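Local coordinates for protein putative carboxylesterase (PDB 3BJR) that probably hydrolyses carboxylic ester bonds, as an alpha/beta-hydrolase-fold enzyme, at residues S71-F76 with Y81-L86. Numbering follows the deposited sequence.
Sequences SLAMAF and YQAFYL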
ATOM      1  N   SER A  71     -10.804   3.918  21.777  1.00 36.35           N
ATOM      2  CA  SER A  71     -11.192   2.801  20.951  1.00 35.18           C
ATOM      3  C   SER A  71     -10.010   2.225  20.218  1.00 33.79           C
ATOM      4  O   SER A  71      -9.879   1.005  20.099  1.00 32.47           O
ATOM      5  CB  SER A  71     -12.243   3.263  19.932  1.00 38.43           C
ATOM      6  OG  SER A  71     -12.543   2.241  19.015  1.00 46.29           O
ATOM      7  N   LEU A  72      -9.190   3.104  19.654  1.00 30.38           N
ATOM      8  CA  LEU A  72      -7.970   2.691  18.948  1.00 33.18           C
ATOM      9  C   LEU A  72      -6.937   2.099  19.933  1.00 32.44           C
ATOM     10  O   LEU A  72      -6.246   1.176  19.571  1.00 35.30           O
ATOM     11  CB  LEU A  72      -7.376   3.841  18.111  1.00 32.16           C
ATOM     12  CG  LEU A  72      -8.180   4.414  16.956  1.00 31.02           C
ATOM     13  CD1 LEU A  72      -7.511   5.728  16.513  1.00 31.48           C
ATOM     14  CD2 LEU A  72      -8.257   3.434  15.759  1.00 34.39           C
ATOM     15  N   ALA A  73      -6.884   2.592  21.183  1.00 33.90           N
ATOM     16  CA  ALA A  73      -6.005   2.003  22.195  1.00 31.66           C
ATOM     17  C   ALA A  73      -6.497   0.565  22.469  1.00 35.09           C
ATOM     18  O   ALA A  73      -5.702  -0.360  22.471  1.00 36.14           O
ATOM     19  CB  ALA A  73      -5.938   2.859  23.480  1.00 31.51           C
HETATM   20  N   MSE A  74      -7.810   0.377  22.590  1.00 36.26           N
HETATM   21  CA  MSE A  74      -8.391  -0.960  22.830  1.00 36.18           C
HETATM   22  C   MSE A  74      -8.213  -1.943  21.678  1.00 36.69           C
HETATM   23  O   MSE A  74      -8.092  -3.140  21.893  1.00 37.47           O
HETATM   24  CB  MSE A  74      -9.855  -0.840  23.208  1.00 38.77           C
HETATM   25  CG  MSE A  74     -10.095  -0.121  24.544  1.00 34.18           C
HETATM   26 SE   MSE A  74      -9.201  -0.933  26.087  0.75 45.98          SE
HETATM   27  CE  MSE A  74      -9.856  -2.770  25.727  1.00 49.99           C
ATOM     28  N   ALA A  75      -8.162  -1.440  20.457  1.00 37.09           N
ATOM     29  CA  ALA A  75      -7.937  -2.290  19.307  1.00 38.78           C
ATOM     30  C   ALA A  75      -6.608  -3.064  19.480  1.00 38.78           C
ATOM     31  O   ALA A  75      -6.506  -4.248  19.168  1.00 39.97           O
ATOM     32  CB  ALA A  75      -7.951  -1.453  18.010  1.00 35.44           C
ATOM     33  N   PHE A  76      -5.615  -2.393  20.041  1.00 38.27           N
ATOM     34  CA  PHE A  76      -4.310  -2.984  20.281  1.00 36.87           C
ATOM     35  C   PHE A  76      -4.235  -3.722  21.619  1.00 36.10           C
ATOM     36  O   PHE A  76      -3.689  -4.812  21.692  1.00 38.43           O
ATOM     37  CB  PHE A  76      -3.256  -1.900  20.158  1.00 37.21           C
ATOM     38  CG  PHE A  76      -2.966  -1.517  18.739  1.00 35.17           C
ATOM     39  CD1 PHE A  76      -2.107  -2.283  17.969  1.00 39.22           C
ATOM     40  CD2 PHE A  76      -3.548  -0.397  18.180  1.00 39.34           C
ATOM     41  CE1 PHE A  76      -1.818  -1.925  16.660  1.00 42.25           C
ATOM     42  CE2 PHE A  76      -3.315  -0.044  16.877  1.00 32.20           C
ATOM     43  CZ  PHE A  76      -2.416  -0.774  16.113  1.00 41.34           C
ATOM     44  N   TYR A  81      -1.111  -5.843  23.758  1.00 35.03           N
ATOM     45  CA  TYR A  81      -0.323  -4.659  23.925  1.00 31.60           C
ATOM     46  C   TYR A  81      -0.747  -3.934  25.161  1.00 32.34           C
ATOM     47  O   TYR A  81      -1.894  -4.016  25.551  1.00 32.49           O
ATOM     48  CB  TYR A  81      -0.507  -3.708  22.728  1.00 33.76           C
ATOM     49  CG  TYR A  81       0.163  -4.207  21.473  1.00 30.33           C
ATOM     50  CD1 TYR A  81      -0.438  -5.176  20.688  1.00 31.12           C
ATOM     51  CD2 TYR A  81       1.399  -3.735  21.089  1.00 30.10           C
ATOM     52  CE1 TYR A  81       0.183  -5.648  19.542  1.00 29.29           C
ATOM     53  CE2 TYR A  81       2.019  -4.212  19.955  1.00 30.36           C
ATOM     54  CZ  TYR A  81       1.401  -5.189  19.198  1.00 33.28           C
ATOM     55  OH  TYR A  81       1.984  -5.688  18.048  1.00 35.43           O
ATOM     56  N   GLN A  82       0.201  -3.278  25.813  1.00 34.40           N
ATOM     57  CA  GLN A  82      -0.147  -2.297  26.832  1.00 33.03           C
ATOM     58  C   GLN A  82      -0.477  -1.113  25.923  1.00 35.17           C
ATOM     59  O   GLN A  82       0.271  -0.817  25.001  1.00 36.38           O
ATOM     60  CB  GLN A  82       1.018  -1.992  27.769  1.00 34.71           C
ATOM     61  CG  GLN A  82       1.581  -3.185  28.614  1.00 25.81           C
ATOM     62  CD  GLN A  82       0.634  -3.762  29.637  1.00 30.38           C
ATOM     63  OE1 GLN A  82      -0.501  -4.038  29.333  1.00 30.37           O
ATOM     64  NE2 GLN A  82       1.114  -3.974  30.861  1.00 25.31           N
ATOM     65  N   ALA A  83      -1.604  -0.444  26.115  1.00 34.04           N
ATOM     66  CA  ALA A  83      -1.990   0.620  25.168  1.00 28.93           C
ATOM     67  C   ALA A  83      -2.192   1.952  25.843  1.00 30.18           C
ATOM     68  O   ALA A  83      -2.842   2.015  26.879  1.00 29.33           O
ATOM     69  CB  ALA A  83      -3.232   0.207  24.437  1.00 30.73           C
ATOM     70  N   PHE A  84      -1.616   3.012  25.276  1.00 30.79           N
ATOM     71  CA  PHE A  84      -1.766   4.353  25.826  1.00 30.61           C
ATOM     72  C   PHE A  84      -2.325   5.305  24.779  1.00 33.45           C
ATOM     73  O   PHE A  84      -2.269   5.034  23.567  1.00 28.64           O
ATOM     74  CB  PHE A  84      -0.404   4.919  26.229  1.00 32.96           C
ATOM     75  CG  PHE A  84       0.286   4.172  27.330  1.00 35.01           C
ATOM     76  CD1 PHE A  84       0.884   2.950  27.096  1.00 39.82           C
ATOM     77  CD2 PHE A  84       0.351   4.716  28.616  1.00 34.04           C
ATOM     78  CE1 PHE A  84       1.509   2.276  28.131  1.00 35.06           C
ATOM     79  CE2 PHE A  84       0.973   4.052  29.637  1.00 34.82           C
ATOM     80  CZ  PHE A  84       1.550   2.829  29.401  1.00 34.55           C
ATOM     81  N   TYR A  85      -2.907   6.413  25.229  1.00 31.62           N
ATOM     82  CA  TYR A  85      -3.233   7.490  24.297  1.00 34.43           C
ATOM     83  C   TYR A  85      -2.721   8.798  24.836  1.00 32.85           C
ATOM     84  O   TYR A  85      -2.686   9.005  26.033  1.00 29.12           O
ATOM     85  CB  TYR A  85      -4.707   7.544  23.875  1.00 31.77           C
ATOM     86  CG  TYR A  85      -5.745   7.906  24.878  1.00 32.69           C
ATOM     87  CD1 TYR A  85      -5.958   9.215  25.237  1.00 30.90           C
ATOM     88  CD2 TYR A  85      -6.607   6.957  25.374  1.00 29.17           C
ATOM     89  CE1 TYR A  85      -6.958   9.573  26.079  1.00 34.51           C
ATOM     90  CE2 TYR A  85      -7.642   7.327  26.239  1.00 31.82           C
ATOM     91  CZ  TYR A  85      -7.808   8.630  26.585  1.00 30.10           C
ATOM     92  OH  TYR A  85      -8.822   9.002  27.472  1.00 31.63           O
ATOM     93  N   LEU A  86      -2.242   9.638  23.911  1.00 34.42           N
ATOM     94  CA  LEU A  86      -1.676  10.939  24.246  1.00 31.69           C
ATOM     95  C   LEU A  86      -2.611  12.082  23.918  1.00 31.61           C
ATOM     96  O   LEU A  86      -2.946  12.270  22.769  1.00 32.05           O
ATOM     97  CB  LEU A  86      -0.341  11.140  23.469  1.00 34.76           C
ATOM     98  CG  LEU A  86       0.423  12.455  23.695  1.00 34.45           C
ATOM     99  CD1 LEU A  86       0.882  12.618  25.151  1.00 23.59           C
ATOM    100  CD2 LEU A  86       1.548  12.530  22.706  1.00 31.37           C
TER
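Phe76 turns the edge of its ring toward the face of Tyr81, a T-shaped pair with centroids 5.8 Å apart and planes at 84°. Phe76 CD1 is the edge atom that points at the face, 4.3 Å above the Tyr81 plane and offset toward the rim of the ring. In both residues chi1 (-76° in Phe76, -72° in Tyr81) swings CG away from the residue's own carbonyl carbon. Phe76 CB and Tyr81 CB lie 4.2 Å apart, the nearest side-chain approach of the two residues. The carbonyl of Phe76 also lies against Tyr81: Phe76 O is 3.4 Å from Tyr81 CD1 and accepts a weak, bent hydrogen bond from Tyr81 N. Leu276 and Leu279 of helix 270-281 pack against both side chains, while the Tyr81 hydroxyl is hydrogen-bonded to Arg283.

One helical turn earlier, small side chains permit a close approach. The methyl groups of Ala73 and Ala83 face each other, CB to CB 3.9 Å, and Ala83 CB also reaches Ala73 O at 3.2 Å. The touching residues are all buried, and helix 66-77 is thereby seated on strand 82-87, as expected for the second half of a beta-alpha-beta crossover from strand 50-56 in an alpha/beta-hydrolase fold.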